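Ribosomal RNA small subunit methyltransferase Nep1 (Archaeoglobus fulgidus, PDB 3O7B) probably methylates N1 of a specific pseudouridine in 16S ribosomal RNA during ribosome biogenesis, working as a homodimer of the SPOUT methyltransferase class with S-adenosylmethionine as methyl donor. Local coordinates at residues A[106-109]-A[115-118]; A[31-36]-A[158-163]; A[64-69]-A[76-81]; A[48-53]-A[72-77]. All coordinates share one frame; numbering follows the deposited sequence. Where two conformers were deposited one is given.

Contact 1: A[106-109]-A[115-118]; sequences EVYV and EIIW
Y108 and V109 pair with W118 and I117 in an antiparallel beta hairpin, strand 105-111 with strand 116-119, buried in the mixed sheet of this SPOUT-class methyltransferase. V109 and I117 form the hydrogen-bonded pair: V109 N reaches I117 O over 2.8 Å and I117 N returns to V109 O at the same 2.8 Å. Y108 and W118 are the non-hydrogen-bonded pair. The branched V109 and I117 suit an extended chain, and their CB atoms come within 4.2 Å on the face where helix 87-98 covers V109. On the face of Y108 and W118 the aromatic rings meet obliquely, planes 58° apart, with Y108 CE1 at the edge of the indole, 3.5 Å from W118 CD1. The indole gets there because W118 CG stands anti to the backbone N (chi1 174°), while Y108 CD1 also touches I116 CG2. I163 of helix 160-163 packs on Y108 and I116, and a broad flat ring suits this spot, its carbon atoms lying against W118, I116 and I163. A serine in place of Y108 would probably open a gap between W118, I116 and I163 and leave the indole freer to turn. E106 belongs at the partly exposed end of the pair: OE1 is engaged mainly by the salt bridge to R167, the E106 and W118 side chains cross at about a right angle, and OE2 comes obliquely to the indole near its nitrogen. That last link is weak, W118 NE1 to E106 OE2 at 3.2 Å with an N-H...O angle of 133°.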
loop_
_atom_site.group_PDB
_atom_site.type_symbol
_atom_site.label_atom_id
_atom_site.label_comp_id
_atom_site.label_asym_id
_atom_site.label_seq_id
_atom_site.Cartn_x
_atom_site.Cartn_y
_atom_site.Cartn_z
ATOM N N GLU A 106 -15.699 3.765 -11.780
ATOM C CA GLU A 106 -15.919 4.568 -10.591
ATOM C C GLU A 106 -15.405 3.819 -9.368
ATOM O O GLU A 106 -15.223 2.598 -9.420
ATOM C CB GLU A 106 -17.407 4.866 -10.382
ATOM C CG GLU A 106 -18.059 5.818 -11.365
ATOM C CD GLU A 106 -19.454 6.231 -10.879
ATOM O OE1 GLU A 106 -20.388 5.379 -10.850
ATOM O OE2 GLU A 106 -19.624 7.407 -10.496
ATOM N N VAL A 107 -15.205 4.553 -8.276
ATOM C CA VAL A 107 -14.690 4.019 -7.021
ATOM C C VAL A 107 -15.539 4.448 -5.847
ATOM O O VAL A 107 -15.827 5.642 -5.670
ATOM C CB VAL A 107 -13.229 4.492 -6.784
ATOM C CG1 VAL A 107 -12.703 3.999 -5.445
ATOM C CG2 VAL A 107 -12.362 4.006 -7.911
ATOM N N TYR A 108 -15.968 3.468 -5.048
ATOM C CA TYR A 108 -16.729 3.722 -3.847
ATOM C C TYR A 108 -16.132 3.023 -2.657
ATOM O O TYR A 108 -15.523 1.949 -2.799
ATOM C CB TYR A 108 -18.173 3.202 -3.989
ATOM C CG TYR A 108 -18.975 3.886 -5.063
ATOM C CD1 TYR A 108 -19.720 5.019 -4.761
ATOM C CD2 TYR A 108 -18.966 3.423 -6.370
ATOM C CE1 TYR A 108 -20.474 5.656 -5.734
ATOM C CE2 TYR A 108 -19.729 4.057 -7.353
ATOM C CZ TYR A 108 -20.473 5.177 -7.012
ATOM O OH TYR A 108 -21.237 5.848 -7.957
ATOM N N VAL A 109 -16.344 3.610 -1.487
ATOM C CA VAL A 109 -15.977 2.985 -0.235
ATOM C C VAL A 109 -17.251 2.891 0.604
ATOM O O VAL A 109 -17.921 3.899 0.838
ATOM C CB VAL A 109 -14.893 3.799 0.517
ATOM C CG1 VAL A 109 -14.608 3.181 1.893
ATOM C CG2 VAL A 109 -13.612 3.871 -0.304
ATOM N N GLU A 115 -21.991 3.771 5.633
ATOM C CA GLU A 115 -21.891 5.011 4.867
ATOM C C GLU A 115 -21.270 4.725 3.503
ATOM O O GLU A 115 -20.482 3.779 3.368
ATOM C CB GLU A 115 -21.041 6.038 5.603
ATOM C CG GLU A 115 -21.581 6.409 6.956
ATOM C CD GLU A 115 -20.483 6.635 7.961
ATOM O OE1 GLU A 115 -19.583 5.759 8.088
ATOM O OE2 GLU A 115 -20.518 7.683 8.638
ATOM N N ILE A 116 -21.624 5.528 2.508
ATOM C CA ILE A 116 -21.147 5.383 1.151
ATOM C C ILE A 116 -20.317 6.624 0.801
ATOM O O ILE A 116 -20.824 7.748 0.868
ATOM C CB ILE A 116 -22.330 5.212 0.146
ATOM C CG1 ILE A 116 -23.124 3.914 0.423
ATOM C CG2 ILE A 116 -21.838 5.233 -1.275
ATOM C CD1 ILE A 116 -22.289 2.638 0.350
ATOM N N ILE A 117 -19.051 6.409 0.450
ATOM C CA ILE A 117 -18.165 7.476 0.006
ATOM C C ILE A 117 -17.829 7.263 -1.457
ATOM O O ILE A 117 -17.407 6.173 -1.873
ATOM C CB ILE A 117 -16.868 7.477 0.848
ATOM C CG1 ILE A 117 -17.166 7.697 2.327
ATOM C CG2 ILE A 117 -15.852 8.487 0.285
ATOM C CD1 ILE A 117 -16.045 7.248 3.270
ATOM N N TRP A 118 -18.033 8.299 -2.258
ATOM C CA TRP A 118 -17.651 8.274 -3.650
ATOM C C TRP A 118 -16.284 8.961 -3.783
ATOM O O TRP A 118 -16.087 10.042 -3.206
ATOM C CB TRP A 118 -18.710 9.012 -4.488
ATOM C CG TRP A 118 -18.343 9.174 -5.928
ATOM C CD1 TRP A 118 -18.408 8.226 -6.898
ATOM C CD2 TRP A 118 -17.873 10.372 -6.570
ATOM N NE1 TRP A 118 -17.991 8.742 -8.100
ATOM C CE2 TRP A 118 -17.662 10.061 -7.927
ATOM C CE3 TRP A 118 -17.602 11.671 -6.124
ATOM C CZ2 TRP A 118 -17.204 11.003 -8.859
ATOM C CZ3 TRP A 118 -17.123 12.609 -7.052
ATOM C CH2 TRP A 118 -16.941 12.267 -8.401
#

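Contact 2: A[31-36]-A[158-163]; sequences VFLEAS and VGLRDI
L160 and I163, two apolar residues on one side of the short helix 160-163, pack against V31 and L33 of strand 28-35, a helix-on-sheet contact in the core of the SPOUT methyltransferase domain. V31 points at the helix, while L33 starts off to one side and brings its CD2 round to L160. V31 CG1 rests in the shallow notch between the ends of the helix residues, 3.9 Å from I163 CD1 and 4.0 Å from L160 CD1. L33 CD2 meets the fork of L160, 3.8 Å from both L160 CD1 and L160 CD2, the two side chains crossing at about a right angle. I163 has CG1 in the crowded position between backbone N and carbonyl carbon (chi1 59°), and from there its chain extends to carry CD1 to the valine. The two leucines span a similar backbone separation with their forked ends, and L160 continues onto helix 203-209. The contact lies close to the cofactor site, L33 being about 4 Å from G194, which binds S-adenosylmethionine. G159 is the N-cap, and D162 supplies half of a capping box, which glycine, without a side chain, cannot complete: G159 N donates to D162 OD2 over 2.8 Å.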
loop_
_atom_site.group_PDB
_atom_site.type_symbol
_atom_site.label_atom_id
_atom_site.label_comp_id
_atom_site.label_asym_id
_atom_site.label_seq_id
_atom_site.Cartn_x
_atom_site.Cartn_y
_atom_site.Cartn_z
ATOM N N VAL A 31 -15.916 -1.363 -5.451
ATOM C CA VAL A 31 -16.496 -1.019 -4.175
ATOM C C VAL A 31 -15.742 -1.733 -3.071
ATOM O O VAL A 31 -15.721 -2.975 -3.024
ATOM C CB VAL A 31 -18.012 -1.421 -4.089
ATOM C CG1 VAL A 31 -18.621 -0.943 -2.797
ATOM C CG2 VAL A 31 -18.766 -0.892 -5.301
ATOM N N PHE A 32 -15.134 -0.969 -2.167
ATOM C CA PHE A 32 -14.538 -1.550 -0.978
ATOM C C PHE A 32 -15.583 -1.649 0.094
ATOM O O PHE A 32 -16.244 -0.655 0.415
ATOM C CB PHE A 32 -13.303 -0.751 -0.546
ATOM C CG PHE A 32 -12.197 -0.811 -1.568
ATOM C CD1 PHE A 32 -11.479 -1.988 -1.751
ATOM C CD2 PHE A 32 -11.913 0.291 -2.385
ATOM C CE1 PHE A 32 -10.497 -2.086 -2.745
ATOM C CE2 PHE A 32 -10.907 0.201 -3.372
ATOM C CZ PHE A 32 -10.204 -0.991 -3.537
ATOM N N LEU A 33 -15.758 -2.860 0.603
ATOM C CA LEU A 33 -16.855 -3.171 1.540
ATOM C C LEU A 33 -16.427 -3.196 2.976
ATOM O O LEU A 33 -15.346 -3.712 3.324
ATOM C CB LEU A 33 -17.466 -4.528 1.191
ATOM C CG LEU A 33 -18.159 -4.649 -0.149
ATOM C CD1 LEU A 33 -18.665 -6.079 -0.292
ATOM C CD2 LEU A 33 -19.334 -3.647 -0.286
ATOM N N GLU A 34 -17.287 -2.661 3.844
ATOM C CA GLU A 34 -17.059 -2.674 5.286
ATOM C C GLU A 34 -15.674 -2.118 5.622
ATOM O O GLU A 34 -14.954 -2.645 6.487
ATOM C CB GLU A 34 -17.267 -4.080 5.869
ATOM C CG GLU A 34 -18.728 -4.534 5.794
ATOM C CD GLU A 34 -18.947 -5.899 6.379
ATOM O OE1 GLU A 34 -18.099 -6.357 7.174
ATOM O OE2 GLU A 34 -19.995 -6.501 6.044
ATOM N N ALA A 35 -15.318 -1.022 4.952
ATOM C CA ALA A 35 -14.011 -0.411 5.221
ATOM C C ALA A 35 -13.943 0.065 6.655
ATOM O O ALA A 35 -14.911 0.613 7.219
ATOM C CB ALA A 35 -13.728 0.713 4.263
ATOM N N SER A 36 -12.782 -0.153 7.258
ATOM C CA SER A 36 -12.550 0.074 8.669
ATOM C C SER A 36 -12.219 1.549 8.881
ATOM O O SER A 36 -11.078 1.928 9.221
ATOM C CB SER A 36 -11.410 -0.847 9.112
ATOM O OG SER A 36 -11.298 -0.909 10.516
ATOM N N VAL A 158 -27.117 7.634 -0.056
ATOM C CA VAL A 158 -27.688 6.405 -0.591
ATOM C C VAL A 158 -27.087 5.236 0.178
ATOM O O VAL A 158 -26.221 5.420 1.040
ATOM C CB VAL A 158 -27.419 6.237 -2.095
ATOM C CG1 VAL A 158 -27.936 7.432 -2.887
ATOM C CG2 VAL A 158 -25.904 5.994 -2.378
ATOM N N GLY A 159 -27.554 4.033 -0.125
ATOM C CA GLY A 159 -27.024 2.838 0.498
ATOM C C GLY A 159 -26.241 2.018 -0.498
ATOM O O GLY A 159 -26.208 2.302 -1.695
ATOM N N LEU A 160 -25.626 0.965 0.029
ATOM C CA LEU A 160 -24.895 0.027 -0.782
ATOM C C LEU A 160 -25.732 -0.511 -1.944
ATOM O O LEU A 160 -25.250 -0.648 -3.055
ATOM C CB LEU A 160 -24.346 -1.092 0.094
ATOM C CG LEU A 160 -23.548 -2.179 -0.617
ATOM C CD1 LEU A 160 -22.361 -1.588 -1.419
ATOM C CD2 LEU A 160 -23.070 -3.140 0.414
ATOM N N ARG A 161 -27.020 -0.779 -1.686
ATOM C CA ARG A 161 -27.887 -1.330 -2.732
ATOM C C ARG A 161 -27.985 -0.400 -3.947
ATOM O O ARG A 161 -28.167 -0.829 -5.078
ATOM C CB ARG A 161 -29.292 -1.616 -2.173
ATOM C CG ARG A 161 -30.053 -0.361 -1.705
ATOM C CD ARG A 161 -31.491 -0.681 -1.279
ATOM N NE ARG A 161 -31.531 -1.529 -0.100
ATOM C CZ ARG A 161 -32.652 -1.899 0.517
ATOM N NH1 ARG A 161 -33.826 -1.472 0.073
ATOM N NH2 ARG A 161 -32.590 -2.684 1.582
ATOM N N ASP A 162 -27.835 0.901 -3.712
ATOM C CA ASP A 162 -28.019 1.861 -4.771
ATOM C C ASP A 162 -26.799 2.006 -5.673
ATOM O O ASP A 162 -26.931 2.260 -6.857
ATOM C CB ASP A 162 -28.444 3.192 -4.139
ATOM C CG ASP A 162 -29.647 3.016 -3.220
ATOM O OD1 ASP A 162 -30.695 2.548 -3.725
ATOM O OD2 ASP A 162 -29.555 3.282 -2.007
ATOM N N ILE A 163 -25.602 1.806 -5.126
ATOM C CA ILE A 163 -24.420 1.990 -5.971
ATOM C C ILE A 163 -24.102 0.774 -6.849
ATOM O O ILE A 163 -23.345 0.869 -7.814
ATOM C CB ILE A 163 -23.186 2.456 -5.168
ATOM C CG1 ILE A 163 -22.832 1.450 -4.072
ATOM C CG2 ILE A 163 -23.438 3.864 -4.598
ATOM C CD1 ILE A 163 -21.452 1.685 -3.456
#

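Contact 3: A[64-69]-A[76-81]; sequences ILLDDS and KSLEFR
R81 and D68 are brought together by their torsions: the arginine chain leaves with CG anti to the backbone N and then bends sharply at chi2 (-102°), while D68 holds CG between its backbone N and carbonyl carbon. The guanidinium therefore offers its edge to one carboxylate oxygen. R81 NH2 donates to D68 OD2 over 3.1 Å at a fairly straight 163°, the oxygen lying in the guanidinium plane, and R81 NH1 adds a weak second bond to D68 OD2 at 3.5 Å. This is a salt bridge through a single oxygen, approached on its anti side and slightly out of the carboxylate plane, with the two flat groups 66° apart. D68 begins the weakly bonded helix 68-71, for which D67 is the N-cap: its OD1 accepts from S69 N over 2.9 Å. A leucine in place of R81 would probably leave the carboxylate of D68 without this cationic mate. R86, predicted to interact with substrate rRNA, also packs on D68, and the salt bridge may help position that aspartate; D67 packs on N128 of the second subunit. Earlier in each segment, the buried apolar L66 and L78 reach tip to tip, L66 CD2 lying 4.0 Å from L78 CD1.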
loop_
_atom_site.group_PDB
_atom_site.type_symbol
_atom_site.label_atom_id
_atom_site.label_comp_id
_atom_site.label_asym_id
_atom_site.label_seq_id
_atom_site.Cartn_x
_atom_site.Cartn_y
_atom_site.Cartn_z
ATOM N N ILE A 64 -11.494 12.595 15.567
ATOM C CA ILE A 64 -10.315 11.768 15.275
ATOM C C ILE A 64 -10.733 10.414 14.705
ATOM O O ILE A 64 -11.705 9.794 15.162
ATOM C CB ILE A 64 -9.455 11.594 16.540
ATOM C CG1 ILE A 64 -8.860 12.949 16.954
ATOM C CG2 ILE A 64 -8.331 10.561 16.324
ATOM C CD1 ILE A 64 -8.234 12.962 18.341
ATOM N N LEU A 65 -10.004 9.976 13.675
ATOM C CA LEU A 65 -10.246 8.673 13.064
ATOM C C LEU A 65 -9.759 7.561 13.996
ATOM O O LEU A 65 -8.661 7.632 14.567
ATOM C CB LEU A 65 -9.516 8.583 11.717
ATOM C CG LEU A 65 -10.038 7.599 10.668
ATOM C CD1 LEU A 65 -11.382 8.045 10.054
ATOM C CD2 LEU A 65 -8.993 7.461 9.566
ATOM N N LEU A 66 -10.585 6.537 14.152
ATOM C CA LEU A 66 -10.237 5.386 14.978
ATOM C C LEU A 66 -9.118 4.560 14.332
ATOM O O LEU A 66 -9.217 4.183 13.161
ATOM C CB LEU A 66 -11.491 4.537 15.228
ATOM C CG LEU A 66 -11.355 3.394 16.236
ATOM C CD1 LEU A 66 -11.129 3.939 17.651
ATOM C CD2 LEU A 66 -12.563 2.449 16.183
ATOM N N ASP A 67 -8.080 4.291 15.107
ATOM C CA ASP A 67 -6.843 3.678 14.608
ATOM C C ASP A 67 -6.325 2.820 15.740
ATOM O O ASP A 67 -5.881 3.343 16.773
ATOM C CB ASP A 67 -5.844 4.794 14.262
ATOM C CG ASP A 67 -4.486 4.271 13.766
ATOM O OD1 ASP A 67 -4.115 3.107 14.021
ATOM O OD2 ASP A 67 -3.762 5.062 13.117
ATOM N N ASP A 68 -6.383 1.503 15.560
ATOM C CA ASP A 68 -6.020 0.621 16.668
ATOM C C ASP A 68 -4.529 0.561 16.999
ATOM O O ASP A 68 -4.155 -0.022 18.018
ATOM C CB ASP A 68 -6.687 -0.762 16.559
ATOM C CG ASP A 68 -5.901 -1.767 15.753
ATOM O OD1 ASP A 68 -4.942 -1.413 15.026
ATOM O OD2 ASP A 68 -6.274 -2.958 15.856
ATOM N N SER A 69 -3.681 1.215 16.201
ATOM C CA SER A 69 -2.271 1.374 16.585
ATOM C C SER A 69 -2.095 2.510 17.596
ATOM O O SER A 69 -1.018 2.657 18.205
ATOM C CB SER A 69 -1.368 1.582 15.358
ATOM O OG SER A 69 -1.231 0.372 14.626
ATOM N N LYS A 76 -11.571 -1.939 23.928
ATOM C CA LYS A 76 -11.934 -3.239 24.499
ATOM C C LYS A 76 -13.443 -3.505 24.529
ATOM O O LYS A 76 -13.875 -4.652 24.327
ATOM C CB LYS A 76 -11.319 -3.413 25.897
ATOM C CG LYS A 76 -9.797 -3.529 25.906
ATOM C CD LYS A 76 -9.234 -3.357 27.323
ATOM C CE LYS A 76 -7.748 -3.039 27.292
ATOM N NZ LYS A 76 -7.219 -2.812 28.663
ATOM N N SER A 77 -14.235 -2.455 24.735
ATOM C CA SER A 77 -15.691 -2.584 24.867
ATOM C C SER A 77 -16.486 -2.493 23.563
ATOM O O SER A 77 -17.712 -2.595 23.572
ATOM C CB SER A 77 -16.221 -1.532 25.838
ATOM O OG SER A 77 -16.085 -0.227 25.299
ATOM N N LEU A 78 -15.800 -2.270 22.445
ATOM C CA LEU A 78 -16.494 -2.091 21.168
ATOM C C LEU A 78 -17.059 -3.397 20.606
ATOM O O LEU A 78 -16.430 -4.441 20.731
ATOM C CB LEU A 78 -15.556 -1.452 20.130
ATOM C CG LEU A 78 -15.064 -0.024 20.363
ATOM C CD1 LEU A 78 -14.242 0.381 19.138
ATOM C CD2 LEU A 78 -16.215 0.953 20.571
ATOM N N GLU A 79 -18.231 -3.323 19.978
ATOM C CA GLU A 79 -18.782 -4.450 19.218
ATOM C C GLU A 79 -18.012 -4.643 17.911
ATOM O O GLU A 79 -17.420 -3.690 17.398
ATOM C CB GLU A 79 -20.273 -4.235 18.919
ATOM C CG GLU A 79 -21.156 -4.122 20.164
ATOM C CD GLU A 79 -21.196 -5.400 20.991
ATOM O OE1 GLU A 79 -21.290 -6.506 20.403
ATOM O OE2 GLU A 79 -21.143 -5.299 22.237
ATOM N N PHE A 80 -18.047 -5.862 17.378
ATOM C CA PHE A 80 -17.282 -6.262 16.183
ATOM C C PHE A 80 -15.875 -5.647 16.127
ATOM O O PHE A 80 -15.416 -5.176 15.068
ATOM C CB PHE A 80 -18.078 -6.068 14.869
ATOM C CG PHE A 80 -18.646 -4.673 14.661
ATOM C CD1 PHE A 80 -17.943 -3.712 13.931
ATOM C CD2 PHE A 80 -19.923 -4.342 15.136
ATOM C CE1 PHE A 80 -18.472 -2.422 13.723
ATOM C CE2 PHE A 80 -20.455 -3.065 14.936
ATOM C CZ PHE A 80 -19.731 -2.104 14.229
ATOM N N ARG A 81 -15.189 -5.688 17.265
ATOM C CA ARG A 81 -13.942 -4.959 17.425
ATOM C C ARG A 81 -12.869 -5.454 16.463
ATOM O O ARG A 81 -12.026 -4.663 16.011
ATOM C CB ARG A 81 -13.443 -4.986 18.876
ATOM C CG ARG A 81 -12.190 -4.104 19.121
ATOM C CD ARG A 81 -10.970 -4.989 19.169
ATOM N NE ARG A 81 -9.686 -4.293 19.292
ATOM C CZ ARG A 81 -8.912 -3.945 18.267
ATOM N NH1 ARG A 81 -9.305 -4.159 17.010
ATOM N NH2 ARG A 81 -7.742 -3.374 18.503
#

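Contact 4: A[48-53]-A[72-77]; sequences PAVRAD and HTAMKS
A49 of helix 48-57 points its methyl at the 3-10 turn 72-74, and A74 points its own back, so that two of the smallest side chains face each other where the backbones come close. Their CA atoms lie 5.9 Å apart, a spacing that suits alanine on both sides, and the CB atoms of A49 and A74 meet at 4.3 Å. V50 and T73 flank this alanine pair from opposite sides. V50, next on the helix, lies alongside: it places CG2 anti to the carbonyl carbon, and this branch settles 3.6 Å from A74 CB. From the other flank comes T73, whose OG1 stands between its backbone N and carbonyl carbon (chi1 61°) and lies 3.2 Å from A49 CB. Within each segment ordinary backbone bonds keep the shape, D53 N to A49 O in the helix and M75 N to H72 O in the turn. H47, just before the helix, also packs on T73 and A74, while V50 rests on P61. What joins helix and turn is a small van der Waals contact, mostly between methyl groups, with the T73 hydroxyl resting on the A49 methyl; no hydrogen bond links the two segments, so their fit depends on shape more than on direction.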
loop_
_atom_site.group_PDB
_atom_site.type_symbol
_atom_site.label_atom_id
_atom_site.label_comp_id
_atom_site.label_asym_id
_atom_site.label_seq_id
_atom_site.Cartn_x
_atom_site.Cartn_y
_atom_site.Cartn_z
ATOM N N PRO A 48 -8.549 7.249 28.731
ATOM C CA PRO A 48 -7.221 7.874 28.765
ATOM C C PRO A 48 -6.385 7.762 27.483
ATOM O O PRO A 48 -5.685 8.709 27.138
ATOM C CB PRO A 48 -6.513 7.145 29.922
ATOM C CG PRO A 48 -7.411 6.004 30.295
ATOM C CD PRO A 48 -8.780 6.429 29.933
ATOM N N ALA A 49 -6.437 6.624 26.794
ATOM C CA ALA A 49 -5.693 6.467 25.535
ATOM C C ALA A 49 -6.223 7.413 24.459
ATOM O O ALA A 49 -5.456 7.927 23.642
ATOM C CB ALA A 49 -5.742 5.032 25.049
ATOM N N VAL A 50 -7.537 7.638 24.472
ATOM C CA VAL A 50 -8.180 8.566 23.538
ATOM C C VAL A 50 -7.898 10.021 23.918
ATOM O O VAL A 50 -7.603 10.846 23.051
ATOM C CB VAL A 50 -9.702 8.283 23.423
ATOM C CG1 VAL A 50 -10.423 9.400 22.690
ATOM C CG2 VAL A 50 -9.923 6.968 22.715
ATOM N N ARG A 51 -7.993 10.334 25.210
ATOM C CA ARG A 51 -7.681 11.680 25.692
ATOM C C ARG A 51 -6.218 12.048 25.431
ATOM O O ARG A 51 -5.916 13.186 25.067
ATOM C CB ARG A 51 -8.031 11.832 27.177
ATOM C CG ARG A 51 -9.511 12.105 27.441
ATOM C CD ARG A 51 -9.771 12.487 28.901
ATOM N NE ARG A 51 -9.096 13.731 29.283
ATOM C CZ ARG A 51 -9.672 14.932 29.311
ATOM N NH1 ARG A 51 -10.951 15.079 28.987
ATOM N NH2 ARG A 51 -8.964 15.992 29.670
ATOM N N ALA A 52 -5.322 11.076 25.599
ATOM C CA ALA A 52 -3.895 11.275 25.320
ATOM C C ALA A 52 -3.646 11.576 23.837
ATOM O O ALA A 52 -2.888 12.487 23.501
ATOM C CB ALA A 52 -3.092 10.060 25.751
ATOM N N ASP A 53 -4.298 10.819 22.955
ATOM C CA ASP A 53 -4.158 11.063 21.520
ATOM C C ASP A 53 -4.737 12.416 21.122
ATOM O O ASP A 53 -4.169 13.106 20.279
ATOM C CB ASP A 53 -4.801 9.943 20.695
ATOM C CG ASP A 53 -4.375 9.985 19.229
ATOM O OD1 ASP A 53 -3.166 10.185 18.951
ATOM O OD2 ASP A 53 -5.249 9.822 18.354
ATOM N N HIS A 72 -5.933 1.153 20.747
ATOM C CA HIS A 72 -6.212 -0.239 21.117
ATOM C C HIS A 72 -6.797 -0.401 22.530
ATOM O O HIS A 72 -7.816 -1.068 22.715
ATOM C CB HIS A 72 -4.939 -1.073 21.020
ATOM C CG HIS A 72 -5.125 -2.496 21.457
ATOM N ND1 HIS A 72 -4.752 -2.951 22.705
ATOM C CD2 HIS A 72 -5.692 -3.554 20.826
ATOM C CE1 HIS A 72 -5.056 -4.232 22.814
ATOM N NE2 HIS A 72 -5.620 -4.625 21.685
ATOM N N THR A 73 -6.139 0.195 23.515
ATOM C CA THR A 73 -6.555 -0.012 24.909
ATOM C C THR A 73 -7.938 0.575 25.212
ATOM O O THR A 73 -8.613 0.117 26.135
ATOM C CB THR A 73 -5.515 0.502 25.913
ATOM O OG1 THR A 73 -5.332 1.906 25.743
ATOM C CG2 THR A 73 -4.194 -0.204 25.709
ATOM N N ALA A 74 -8.352 1.580 24.442
ATOM C CA ALA A 74 -9.691 2.168 24.568
ATOM C C ALA A 74 -10.782 1.362 23.856
ATOM O O ALA A 74 -11.976 1.614 24.059
ATOM C CB ALA A 74 -9.677 3.599 24.060
ATOM N N MET A 75 -10.397 0.390 23.033
ATOM C CA MET A 75 -11.355 -0.286 22.154
ATOM C C MET A 75 -11.940 -1.583 22.696
ATOM O O MET A 75 -12.730 -2.232 22.017
ATOM C CB MET A 75 -10.724 -0.548 20.780
ATOM C CG MET A 75 -10.464 0.729 19.991
ATOM S SD MET A 75 -9.387 0.475 18.561
ATOM C CE MET A 75 -10.428 -0.520 17.504
ATOM N N LYS A 76 -11.571 -1.939 23.928
ATOM C CA LYS A 76 -11.934 -3.239 24.499
ATOM C C LYS A 76 -13.443 -3.505 24.529
ATOM O O LYS A 76 -13.875 -4.652 24.327
ATOM C CB LYS A 76 -11.319 -3.413 25.897
ATOM C CG LYS A 76 -9.797 -3.529 25.906
ATOM C CD LYS A 76 -9.234 -3.357 27.323
ATOM C CE LYS A 76 -7.748 -3.039 27.292
ATOM N NZ LYS A 76 -7.219 -2.812 28.663
ATOM N N SER A 77 -14.235 -2.455 24.735
ATOM C CA SER A 77 -15.691 -2.584 24.867
ATOM C C SER A 77 -16.486 -2.493 23.563
ATOM O O SER A 77 -17.712 -2.595 23.572
ATOM C CB SER A 77 -16.221 -1.532 25.838
ATOM O OG SER A 77 -16.085 -0.227 25.299
#

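From the N terminus, strand 28-35 supplies the first side of contact 2, which closes when segment 158-163 returns, 122 residues beyond the end of 31-36. The other three contacts lie within that long loop. Contact 4 opens at helix 48-57 and contact 3 next at 64-69; contact 4 then closes at 72-77 and contact 3 at 76-81, so contacts 4 and 3 cross, sharing K76 and S77. They touch where M75 meets D68 and R81, and they tie helix 48-57 and the start of helix 68-71 to the loop that leads to helix 87-98. Contact 1 follows in series as a local hairpin and meets contact 2 in the sheet, where Y108 packs on I163.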